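Local coordinates for chitin oligosaccharide binding protein NagB2 (Paenibacillus sp. FPU-7, PDB 7EHU) that binds chitin oligosaccharides, probably N,N'-diacetylchitobiose and N,N',N''-triacetylchitotriose, and presumably delivers them to an ABC transporter as its extracellular solute-binding component, at residues 83-88 with 108-113; 391-396 with 426-431; 261-264 with 268-271; 155-160 with 183-188. All blocks are in the same frame, centred on the assembly; numbering follows the deposited sequence.

Contact 1: residues 83-88 with 108-113; sequences AEMAAG and AGHLLP
His110 packs against Met85 and Gly88 where two helix ends meet in the alpha/beta solute-binding fold. Both helices end in a Schellman motif, with Gly88 and Gly109 at positive phi. Helix 73-86 stops just before Gly88, and helix 100-107 just before the loop that holds His110. The imidazole can be followed outward from CB. CG stands anti to the carbonyl carbon (chi1 -61°), which turns the ring toward the end of helix 73-86. His110 CB rests on Met85 SD at 3.5 Å. CG lies 4.0 Å from the same sulfur, which meets the ring obliquely. CD2 comes next, 3.4 Å from Met85 O. NE2 is 3.3 Å from Met85 O, but the angle is too poor for a hydrogen bond. That oxygen already accepts Gly88 N at 2.9 Å, the bond that helps close the helix. CE1 touches Gly88 CA at 3.5 Å, and this CA lies over one ring face. Ala108 O sits above the opposite face, over the ring centre. The ring is thus sandwiched between backbone atoms of the two helix ends. ND1 points to another partner, His323 NE2, and hydrogen-bonds it. The chain of Met85 bends at chi2 and runs past His110 in the opposite sense. Its tip goes on to Leu111, in an apolar layer with Phe94 and Tyr105, where Met85 CE touches Leu111 CD2 at 3.7 Å.

Contact 2: residues 391-396 with 426-431; sequences LVQPKV and DEANAG
The amide groups of Gln393 and Asn429 meet nearly coplanar, their planes 28° apart, although the two side chains cross at about a right angle. In this solute-binding protein fold the site joins the N-cap of helix 394-408 to the last turn of helix 414-430, two consecutive helices near the end of the chain. Gln393 occupies that N-cap position. Its CG lies anti to the carbonyl carbon, and the chain then bends at chi2 (89°), which carries the amide across to the other helix. Gln393 NE2 donates to Asn429 OD1 at 3.1 Å. The bond is nearly straight, and the donor lies in the carbonyl plane of Asn429. The acceptor is also close to the amide plane of Gln393, which would help hold both amides flat against each other. Gln425, one turn before Asn429, reinforces this. Its NE2 is hydrogen-bonded to both Gln393 OE1 and Asn429 OD1, so that Asn429 OD1 takes two N-H donors. Asn429 ND2 is held in turn by Phe220 O. Beside the amides the packing is apolar. Ala428 points its methyl at the Gln393 chain, with CB 3.6 Å from Gln393 CD and 4.0 Å from Gln393 CG. A leucine in place of Gln393 would probably leave Asn429 OD1 without one of its donors and Gln425 NE2 without one of its acceptors. Val396 approaches the same methyl from the first turn of its helix. Its CG2 lies anti to the carbonyl carbon and reaches Ala428 CB at 3.9 Å.

Contact 3: residues 261-264 with 268-271; sequences QAKF and QAAM
One water joins Phe264 and Ala269, lying 2.7 Å from both Phe264 O and Ala269 O and donating a hydrogen bond to each. It bridges the bend where helix 257-265 turns back into strand 271-275 of the central sheet. The direct bond lies one residue earlier in each segment. Gln268 N donates to Lys263 O at 2.9 Å, five residues back along the chain. The donor lies almost on the line of the C=O bond, while the N-H itself is tilted (144°). The side chain of Lys263 crosses over the first residues after the turn, Gln268 and Ala269. It bends at chi2 (85°) and is extended beyond, and the methylenes meet Gln268 at about a right angle. Lys263 CE packs on Gln268 CB at 3.7 Å, and Lys263 CG touches Ala269 CB at 4.0 Å. Lys263 NZ donates to a second water at 2.8 Å, which makes a weak bond to Gln268 O. An alanine at Lys263 would probably uncover Gln268 CB and leave that water without its ammonium donor. On the inner side, an edge of the Phe264 ring meets the backbone just before strand 271-275. Ala270 O is at this edge, near the ring plane, 3.6 Å from Phe264 CE1. Met271 CA approaches CE1 obliquely. Ala189 and Tyr152 also pack on the ring. The chemistry is therefore divided: backbone carbonyls at the bend are satisfied by an amide and water, while the aromatic ring and the lysine methylenes supply the apolar cover.

Contact 4: residues 155-160 with 183-188; sequences TKLFAD and KNITPI
Ile185 sets CG1 anti to its carbonyl carbon (chi1 -62°) and CG2 anti to its backbone N; this leaves CG2 facing Leu157 and sends CD1 to the backbone of the short helix 155-160. CG2 meets Leu157 CD1 at 4.1 Å, the two side chains crossing at a slant. The longer branch ends with Ile185 CD1 3.8 Å from Leu157 O. Asp160 CB, one turn further on, is also near that methyl. Lys183 reaches the same helix in another way. Its chain is curled, bent at chi2, chi3 and chi4, and wraps over the end of the helix. Its methylenes pass along Asp160 O, and Lys183 NZ stops 3.6 Å from this oxygen. A water spans the gap. It donates to Asp160 O at 2.9 Å and accepts from Lys183 NZ, though that last link is unusually short and its exact length is doubtful. The segment 183-188 leaves helix 170-182 through a Schellman motif, with Asn184 at positive phi. The exit sends the chain back toward helix 155-160 and on to strand 188-189, with Leu180 packing on Ile185 from the helix just left. The carboxylate of Asp160 is engaged within its own helix. Lys156 NZ forms a salt bridge to Asp160 OD2 at 2.7 Å, and Asp160 OD2 accepts through its syn lone pair. Lys183 NZ lies by the C-terminal carbonyl of the helix, bridged by water, and 6.3 Å from Asp160 OD1. The partial negative charge expected at that helix end would probably suit the ammonium, while Leu157 and Ile185 provide the apolar part of the join.

Contacts 3 and 4 are neighbours, their centres 10 Å apart. They are stitched together where Ala270 N lies 2.9 Å from Thr186 O, a probable hydrogen bond, beside packing of Met271 CG on Pro187 O. Contacts 1 and 2 are far from this pair: the centres of contacts 2 and 3 are 34 Å apart. Between contacts 1 and 2 the centres are 19 Å apart and the nearest atoms about 10 Å. Contacts 1 and 3 are on opposite sides of the chain's centre, with 39 Å between their centres. In contact 3, the side chain of Phe264 is about 11 Å from a bound NAG. In contact 2, the side chain of Val396 is about 12 Å from a bound NAG. Neither side chain therefore touches the sugar unit to which its distance is measured.

Contact 1: residues 83-88 with 108-113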
loop_
_atom_site.group_PDB
_atom_site.type_symbol
_atom_site.label_atom_id
_atom_site.label_comp_id
_atom_site.label_asym_id
_atom_site.label_seq_id
_atom_site.Cartn_x
_atom_site.Cartn_y
_atom_site.Cartn_z
ATOM N N ALA A 83 6.943 -11.389 14.769
ATOM C CA ALA A 83 7.498 -12.329 15.734
ATOM C C ALA A 83 8.811 -11.819 16.305
ATOM O O ALA A 83 9.082 -11.977 17.499
ATOM C CB ALA A 83 7.703 -13.680 15.052
ATOM N N GLU A 84 9.646 -11.216 15.467
ATOM C CA GLU A 84 10.909 -10.658 15.927
ATOM C C GLU A 84 10.684 -9.520 16.916
ATOM O O GLU A 84 11.375 -9.427 17.947
ATOM C CB GLU A 84 11.686 -10.180 14.707
ATOM C CG GLU A 84 12.280 -11.308 13.894
ATOM C CD GLU A 84 12.635 -10.915 12.470
ATOM O OE1 GLU A 84 13.340 -11.715 11.815
ATOM O OE2 GLU A 84 12.189 -9.848 11.969
ATOM N N MET A 85 9.687 -8.678 16.647
ATOM C CA MET A 85 9.340 -7.597 17.565
ATOM C C MET A 85 8.804 -8.152 18.883
ATOM O O MET A 85 9.142 -7.638 19.951
ATOM C CB MET A 85 8.314 -6.667 16.909
ATOM C CG MET A 85 8.920 -5.753 15.851
ATOM S SD MET A 85 10.017 -4.552 16.618
ATOM C CE MET A 85 10.442 -3.544 15.187
ATOM N N ALA A 86 7.973 -9.197 18.822
ATOM C CA ALA A 86 7.457 -9.809 20.040
ATOM C C ALA A 86 8.597 -10.280 20.930
ATOM O O ALA A 86 8.498 -10.233 22.160
ATOM C CB ALA A 86 6.498 -10.955 19.706
ATOM N N ALA A 87 9.674 -10.762 20.319
ATOM C CA ALA A 87 10.854 -11.250 21.011
ATOM C C ALA A 87 11.834 -10.141 21.363
ATOM O O ALA A 87 12.887 -10.418 21.958
ATOM C CB ALA A 87 11.571 -12.286 20.144
ATOM N N GLY A 88 11.543 -8.894 20.987
ATOM C CA GLY A 88 12.469 -7.807 21.244
ATOM C C GLY A 88 13.749 -7.876 20.449
ATOM O O GLY A 88 14.752 -7.278 20.852
ATOM N N ALA A 108 6.461 -0.471 22.538
ATOM C CA ALA A 108 7.216 -1.576 23.099
ATOM C C ALA A 108 8.689 -1.244 23.238
ATOM O O ALA A 108 9.438 -2.042 23.811
ATOM C CB ALA A 108 7.038 -2.817 22.222
ATOM N N GLY A 109 9.116 -0.087 22.737
ATOM C CA GLY A 109 10.487 0.350 22.886
ATOM C C GLY A 109 11.462 -0.210 21.875
ATOM O O GLY A 109 12.671 -0.149 22.120
ATOM N N HIS A 110 10.989 -0.713 20.728
ATOM C CA HIS A 110 11.853 -1.405 19.789
ATOM C C HIS A 110 12.281 -0.577 18.596
ATOM O O HIS A 110 13.063 -1.074 17.785
ATOM C CB HIS A 110 11.190 -2.672 19.290
ATOM C CG HIS A 110 10.896 -3.628 20.388
ATOM N ND1 HIS A 110 11.789 -3.869 21.411
ATOM C CD2 HIS A 110 9.806 -4.385 20.641
ATOM C CE1 HIS A 110 11.254 -4.729 22.255
ATOM N NE2 HIS A 110 10.051 -5.059 21.813
ATOM N N LEU A 111 11.802 0.661 18.473
ATOM C CA LEU A 111 12.109 1.528 17.334
ATOM C C LEU A 111 13.012 2.681 17.744
ATOM O O LEU A 111 12.755 3.357 18.744
ATOM C CB LEU A 111 10.834 2.097 16.707
ATOM C CG LEU A 111 9.853 1.078 16.135
ATOM C CD1 LEU A 111 8.694 1.782 15.427
ATOM C CD2 LEU A 111 10.535 0.107 15.161
ATOM N N LEU A 112 14.052 2.919 16.951
ATOM C CA LEU A 112 14.974 4.027 17.200
ATOM C C LEU A 112 14.282 5.353 16.926
ATOM O O LEU A 112 13.800 5.552 15.808
ATOM C CB LEU A 112 16.187 3.866 16.276
ATOM C CG LEU A 112 17.375 4.796 16.526
ATOM C CD1 LEU A 112 18.098 4.404 17.807
ATOM C CD2 LEU A 112 18.329 4.773 15.343
ATOM N N PRO A 113 14.231 6.294 17.879
ATOM C CA PRO A 113 13.728 7.632 17.544
ATOM C C PRO A 113 14.746 8.352 16.667
ATOM O O PRO A 113 15.959 8.288 16.894
ATOM C CB PRO A 113 13.544 8.304 18.911
ATOM C CG PRO A 113 14.479 7.604 19.801
ATOM C CD PRO A 113 14.606 6.183 19.295
#

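Contact 2: residues 391-396 with 426-431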
loop_
_atom_site.group_PDB
_atom_site.type_symbol
_atom_site.label_atom_id
_atom_site.label_comp_id
_atom_site.label_asym_id
_atom_site.label_seq_id
_atom_site.Cartn_x
_atom_site.Cartn_y
_atom_site.Cartn_z
ATOM N N LEU A 391 -4.902 2.352 10.908
ATOM C CA LEU A 391 -5.817 2.834 11.938
ATOM C C LEU A 391 -6.366 1.749 12.849
ATOM O O LEU A 391 -7.026 2.088 13.844
ATOM C CB LEU A 391 -7.026 3.512 11.271
ATOM C CG LEU A 391 -6.726 4.612 10.258
ATOM C CD1 LEU A 391 -7.998 5.162 9.642
ATOM C CD2 LEU A 391 -5.923 5.723 10.918
ATOM N N VAL A 392 -6.205 0.474 12.501
ATOM C CA VAL A 392 -6.746 -0.617 13.293
ATOM C C VAL A 392 -5.613 -1.551 13.687
ATOM O O VAL A 392 -4.555 -1.601 13.058
ATOM C CB VAL A 392 -7.895 -1.395 12.611
ATOM C CG1 VAL A 392 -9.014 -0.465 12.193
ATOM C CG2 VAL A 392 -7.376 -2.195 11.430
ATOM N N GLN A 393 -5.866 -2.307 14.735
ATOM C CA GLN A 393 -4.869 -3.205 15.269
ATOM C C GLN A 393 -4.592 -4.337 14.276
ATOM O O GLN A 393 -5.486 -4.737 13.522
ATOM C CB GLN A 393 -5.386 -3.793 16.577
ATOM C CG GLN A 393 -5.648 -2.771 17.698
ATOM C CD GLN A 393 -7.099 -2.153 17.726
ATOM O OE1 GLN A 393 -7.789 -1.997 16.687
ATOM N NE2 GLN A 393 -7.552 -1.801 18.938
ATOM N N PRO A 394 -3.353 -4.875 14.266
ATOM C CA PRO A 394 -3.024 -5.982 13.350
ATOM C C PRO A 394 -4.014 -7.133 13.376
ATOM O O PRO A 394 -4.376 -7.672 12.320
ATOM C CB PRO A 394 -1.622 -6.393 13.826
ATOM C CG PRO A 394 -1.018 -5.108 14.270
ATOM C CD PRO A 394 -2.153 -4.382 14.966
ATOM N N LYS A 395 -4.486 -7.515 14.555
ATOM C CA LYS A 395 -5.458 -8.596 14.633
ATOM C C LYS A 395 -6.744 -8.274 13.876
ATOM O O LYS A 395 -7.359 -9.167 13.267
ATOM C CB LYS A 395 -5.790 -8.879 16.094
ATOM C CG LYS A 395 -6.763 -9.988 16.173
ATOM C CD LYS A 395 -6.304 -11.339 15.762
ATOM C CE LYS A 395 -7.515 -12.257 15.966
ATOM N NZ LYS A 395 -8.042 -12.384 17.306
ATOM N N VAL A 396 -7.190 -7.020 13.945
ATOM C CA VAL A 396 -8.387 -6.602 13.220
ATOM C C VAL A 396 -8.145 -6.694 11.716
ATOM O O VAL A 396 -8.981 -7.207 10.962
ATOM C CB VAL A 396 -8.795 -5.176 13.662
ATOM C CG1 VAL A 396 -9.963 -4.640 12.832
ATOM C CG2 VAL A 396 -9.130 -5.132 15.156
ATOM N N ASP A 426 -14.025 -4.976 19.242
ATOM C CA ASP A 426 -14.300 -4.791 20.662
ATOM C C ASP A 426 -13.233 -5.458 21.515
ATOM O O ASP A 426 -12.783 -4.885 22.514
ATOM C CB ASP A 426 -15.670 -5.374 21.010
ATOM C CG ASP A 426 -16.826 -4.517 20.524
ATOM O OD1 ASP A 426 -16.632 -3.312 20.285
ATOM O OD2 ASP A 426 -17.952 -5.048 20.437
ATOM N N GLU A 427 -12.837 -6.680 21.144
ATOM C CA GLU A 427 -11.788 -7.395 21.867
ATOM C C GLU A 427 -10.475 -6.630 21.814
ATOM O O GLU A 427 -9.790 -6.479 22.832
ATOM C CB GLU A 427 -11.631 -8.814 21.301
ATOM C CG GLU A 427 -12.781 -9.733 21.712
ATOM C CD GLU A 427 -13.005 -10.945 20.813
ATOM O OE1 GLU A 427 -12.405 -11.038 19.718
ATOM O OE2 GLU A 427 -13.823 -11.805 21.215
ATOM N N ALA A 428 -10.130 -6.102 20.642
ATOM C CA ALA A 428 -8.871 -5.383 20.497
ATOM C C ALA A 428 -8.898 -4.071 21.266
ATOM O O ALA A 428 -7.875 -3.649 21.810
ATOM C CB ALA A 428 -8.588 -5.126 19.017
ATOM N N ASN A 429 -10.056 -3.407 21.305
ATOM C CA ASN A 429 -10.150 -2.132 22.007
ATOM C C ASN A 429 -10.064 -2.324 23.510
ATOM O O ASN A 429 -9.553 -1.450 24.220
ATOM C CB ASN A 429 -11.456 -1.429 21.644
ATOM C CG ASN A 429 -11.456 -0.907 20.207
ATOM O OD1 ASN A 429 -10.415 -0.892 19.526
ATOM N ND2 ASN A 429 -12.618 -0.464 19.740
ATOM N N ALA A 430 -10.568 -3.453 24.014
ATOM C CA ALA A 430 -10.482 -3.741 25.438
ATOM C C ALA A 430 -9.041 -4.010 25.844
ATOM O O ALA A 430 -8.626 -3.648 26.953
ATOM C CB ALA A 430 -11.363 -4.946 25.755
ATOM N N GLY A 431 -8.268 -4.627 24.953
ATOM C CA GLY A 431 -6.866 -4.906 25.193
ATOM C C GLY A 431 -5.995 -3.666 25.121
ATOM O O GLY A 431 -6.406 -2.635 24.584
#

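Contact 3: residues 261-264 with 268-271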
loop_
_atom_site.group_PDB
_atom_site.type_symbol
_atom_site.label_atom_id
_atom_site.label_comp_id
_atom_site.label_asym_id
_atom_site.label_seq_id
_atom_site.Cartn_x
_atom_site.Cartn_y
_atom_site.Cartn_z
ATOM N N GLN A 261 -2.525 -8.855 -10.852
ATOM C CA GLN A 261 -1.898 -7.769 -11.594
ATOM C C GLN A 261 -1.616 -8.199 -13.029
ATOM O O GLN A 261 -1.903 -7.451 -13.971
ATOM C CB GLN A 261 -0.604 -7.342 -10.903
ATOM C CG GLN A 261 -0.816 -6.682 -9.554
ATOM C CD GLN A 261 0.489 -6.312 -8.892
ATOM O OE1 GLN A 261 1.461 -7.070 -8.991
ATOM N NE2 GLN A 261 0.547 -5.148 -8.261
ATOM N N ALA A 262 -1.113 -9.426 -13.218
ATOM C CA ALA A 262 -0.822 -9.925 -14.558
ATOM C C ALA A 262 -2.094 -10.084 -15.377
ATOM O O ALA A 262 -2.075 -9.887 -16.596
ATOM C CB ALA A 262 -0.080 -11.261 -14.484
ATOM N N LYS A 263 -3.194 -10.516 -14.757
ATOM C CA LYS A 263 -4.462 -10.568 -15.474
ATOM C C LYS A 263 -4.755 -9.225 -16.124
ATOM O O LYS A 263 -5.184 -9.160 -17.275
ATOM C CB LYS A 263 -5.566 -10.955 -14.487
ATOM C CG LYS A 263 -6.917 -11.219 -15.071
ATOM C CD LYS A 263 -7.062 -12.639 -15.550
ATOM C CE LYS A 263 -8.441 -12.889 -16.136
ATOM N NZ LYS A 263 -8.535 -14.255 -16.686
ATOM N N PHE A 264 -4.492 -8.140 -15.404
ATOM C CA PHE A 264 -4.695 -6.820 -15.965
ATOM C C PHE A 264 -3.611 -6.469 -17.016
ATOM O O PHE A 264 -3.968 -5.964 -18.085
ATOM C CB PHE A 264 -4.776 -5.766 -14.849
ATOM C CG PHE A 264 -4.916 -4.387 -15.400
ATOM C CD1 PHE A 264 -6.112 -3.992 -15.991
ATOM C CD2 PHE A 264 -3.842 -3.499 -15.415
ATOM C CE1 PHE A 264 -6.225 -2.733 -16.586
ATOM C CE2 PHE A 264 -3.951 -2.259 -15.997
ATOM C CZ PHE A 264 -5.143 -1.876 -16.582
ATOM N N GLN A 268 -6.306 -9.212 -19.916
ATOM C CA GLN A 268 -7.328 -10.218 -19.670
ATOM C C GLN A 268 -8.443 -9.734 -18.751
ATOM O O GLN A 268 -9.371 -10.505 -18.476
ATOM C CB GLN A 268 -6.676 -11.509 -19.133
ATOM C CG GLN A 268 -5.554 -12.042 -20.042
ATOM C CD GLN A 268 -5.967 -12.157 -21.482
ATOM O OE1 GLN A 268 -5.348 -11.563 -22.391
ATOM N NE2 GLN A 268 -7.020 -12.900 -21.713
ATOM N N ALA A 269 -8.376 -8.494 -18.265
ATOM C CA ALA A 269 -9.449 -7.879 -17.497
ATOM C C ALA A 269 -9.365 -6.378 -17.715
ATOM O O ALA A 269 -8.295 -5.849 -17.998
ATOM C CB ALA A 269 -9.333 -8.164 -16.004
ATOM N N ALA A 270 -10.489 -5.686 -17.562
ATOM C CA ALA A 270 -10.562 -4.290 -17.994
ATOM C C ALA A 270 -10.007 -3.275 -16.997
ATOM O O ALA A 270 -9.658 -2.167 -17.408
ATOM C CB ALA A 270 -12.013 -3.924 -18.311
ATOM N N MET A 271 -9.934 -3.601 -15.712
ATOM C CA MET A 271 -9.414 -2.662 -14.727
ATOM C C MET A 271 -8.841 -3.420 -13.547
ATOM O O MET A 271 -9.042 -4.624 -13.393
ATOM C CB MET A 271 -10.480 -1.657 -14.278
ATOM C CG MET A 271 -11.598 -2.280 -13.463
ATOM S SD MET A 271 -13.060 -1.222 -13.278
ATOM C CE MET A 271 -13.966 -1.721 -14.730
HETATM O O HOH W 1 -10.659 -13.683 -18.370
HETATM O O HOH W 2 -6.161 -4.944 -19.368
#

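Contact 4: residues 155-160 with 183-188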
loop_
_atom_site.group_PDB
_atom_site.type_symbol
_atom_site.label_atom_id
_atom_site.label_comp_id
_atom_site.label_asym_id
_atom_site.label_seq_id
_atom_site.Cartn_x
_atom_site.Cartn_y
_atom_site.Cartn_z
ATOM N N THR A 155 -7.912 1.280 -21.709
ATOM C CA THR A 155 -8.703 2.186 -22.525
ATOM C C THR A 155 -9.189 1.498 -23.793
ATOM O O THR A 155 -10.231 1.883 -24.339
ATOM C CB THR A 155 -7.881 3.434 -22.880
ATOM O OG1 THR A 155 -6.590 3.058 -23.396
ATOM C CG2 THR A 155 -7.679 4.322 -21.663
ATOM N N LYS A 156 -8.454 0.490 -24.271
ATOM C CA LYS A 156 -8.879 -0.281 -25.440
ATOM C C LYS A 156 -10.074 -1.162 -25.109
ATOM O O LYS A 156 -11.058 -1.183 -25.846
ATOM C CB LYS A 156 -7.701 -1.142 -25.911
ATOM C CG LYS A 156 -7.784 -1.890 -27.229
ATOM C CD LYS A 156 -8.403 -3.222 -26.893
ATOM C CE LYS A 156 -8.355 -4.262 -27.976
ATOM N NZ LYS A 156 -9.085 -5.534 -27.560
ATOM N N LEU A 157 -9.999 -1.915 -24.007
ATOM C CA LEU A 157 -11.120 -2.771 -23.645
ATOM C C LEU A 157 -12.350 -1.942 -23.313
ATOM O O LEU A 157 -13.473 -2.329 -23.647
ATOM C CB LEU A 157 -10.739 -3.669 -22.471
ATOM C CG LEU A 157 -9.697 -4.746 -22.756
ATOM C CD1 LEU A 157 -9.318 -5.446 -21.461
ATOM C CD2 LEU A 157 -10.171 -5.767 -23.798
ATOM N N PHE A 158 -12.171 -0.800 -22.640
ATOM C CA PHE A 158 -13.310 0.079 -22.400
ATOM C C PHE A 158 -13.955 0.488 -23.722
ATOM O O PHE A 158 -15.171 0.393 -23.881
ATOM C CB PHE A 158 -12.890 1.324 -21.593
ATOM C CG PHE A 158 -13.005 1.174 -20.086
ATOM C CD1 PHE A 158 -12.558 0.029 -19.439
ATOM C CD2 PHE A 158 -13.531 2.197 -19.308
ATOM C CE1 PHE A 158 -12.625 -0.088 -18.052
ATOM C CE2 PHE A 158 -13.616 2.076 -17.924
ATOM C CZ PHE A 158 -13.180 0.920 -17.302
ATOM N N ALA A 159 -13.142 0.940 -24.685
ATOM C CA ALA A 159 -13.670 1.307 -26.004
ATOM C C ALA A 159 -14.351 0.125 -26.691
ATOM O O ALA A 159 -15.399 0.294 -27.330
ATOM C CB ALA A 159 -12.556 1.875 -26.887
ATOM N N ASP A 160 -13.788 -1.086 -26.549
ATOM C CA ASP A 160 -14.438 -2.259 -27.126
ATOM C C ASP A 160 -15.866 -2.409 -26.612
ATOM O O ASP A 160 -16.746 -2.887 -27.340
ATOM C CB ASP A 160 -13.658 -3.531 -26.782
ATOM C CG ASP A 160 -12.305 -3.631 -27.481
ATOM O OD1 ASP A 160 -12.084 -2.962 -28.509
ATOM O OD2 ASP A 160 -11.469 -4.433 -27.012
ATOM N N LYS A 183 -19.889 -7.860 -23.063
ATOM C CA LYS A 183 -18.921 -8.246 -24.076
ATOM C C LYS A 183 -18.042 -9.413 -23.650
ATOM O O LYS A 183 -17.074 -9.723 -24.355
ATOM C CB LYS A 183 -18.012 -7.069 -24.410
ATOM C CG LYS A 183 -18.607 -5.874 -25.129
ATOM C CD LYS A 183 -19.032 -6.098 -26.579
ATOM C CE LYS A 183 -17.812 -6.558 -27.344
ATOM N NZ LYS A 183 -17.582 -6.058 -28.713
ATOM N N ASN A 184 -18.336 -10.050 -22.513
ATOM C CA ASN A 184 -17.524 -11.151 -21.999
ATOM C C ASN A 184 -16.070 -10.713 -21.780
ATOM O O ASN A 184 -15.128 -11.471 -22.009
ATOM C CB ASN A 184 -17.655 -12.399 -22.880
ATOM C CG ASN A 184 -19.048 -13.037 -22.790
ATOM O OD1 ASN A 184 -19.859 -12.673 -21.932
ATOM N ND2 ASN A 184 -19.334 -13.958 -23.692
ATOM N N ILE A 185 -15.892 -9.465 -21.338
ATOM C CA ILE A 185 -14.611 -8.955 -20.859
ATOM C C ILE A 185 -14.670 -9.025 -19.339
ATOM O O ILE A 185 -15.561 -8.422 -18.725
ATOM C CB ILE A 185 -14.356 -7.509 -21.330
ATOM C CG1 ILE A 185 -14.286 -7.424 -22.863
ATOM C CG2 ILE A 185 -13.078 -6.957 -20.711
ATOM C CD1 ILE A 185 -14.486 -6.014 -23.407
ATOM N N THR A 186 -13.736 -9.748 -18.726
ATOM C CA THR A 186 -13.649 -9.788 -17.264
ATOM C C THR A 186 -13.475 -8.358 -16.751
ATOM O O THR A 186 -12.479 -7.711 -17.090
ATOM C CB THR A 186 -12.458 -10.637 -16.826
ATOM O OG1 THR A 186 -12.558 -11.940 -17.402
ATOM C CG2 THR A 186 -12.389 -10.763 -15.301
ATOM N N PRO A 187 -14.412 -7.810 -15.983
ATOM C CA PRO A 187 -14.313 -6.371 -15.699
ATOM C C PRO A 187 -13.176 -5.975 -14.774
ATOM O O PRO A 187 -12.434 -5.042 -15.101
ATOM C CB PRO A 187 -15.703 -6.012 -15.152
ATOM C CG PRO A 187 -16.610 -7.060 -15.785
ATOM C CD PRO A 187 -15.766 -8.312 -15.673
ATOM N N ILE A 188 -13.016 -6.661 -13.641
ATOM C CA ILE A 188 -12.086 -6.254 -12.586
ATOM C C ILE A 188 -11.151 -7.415 -12.264
ATOM O O ILE A 188 -11.599 -8.470 -11.797
ATOM C CB ILE A 188 -12.819 -5.822 -11.302
ATOM C CG1 ILE A 188 -13.830 -4.707 -11.565
ATOM C CG2 ILE A 188 -11.813 -5.390 -10.240
ATOM C CD1 ILE A 188 -14.788 -4.444 -10.423
HETATM O O HOH W 3 -15.996 -4.423 -29.703
#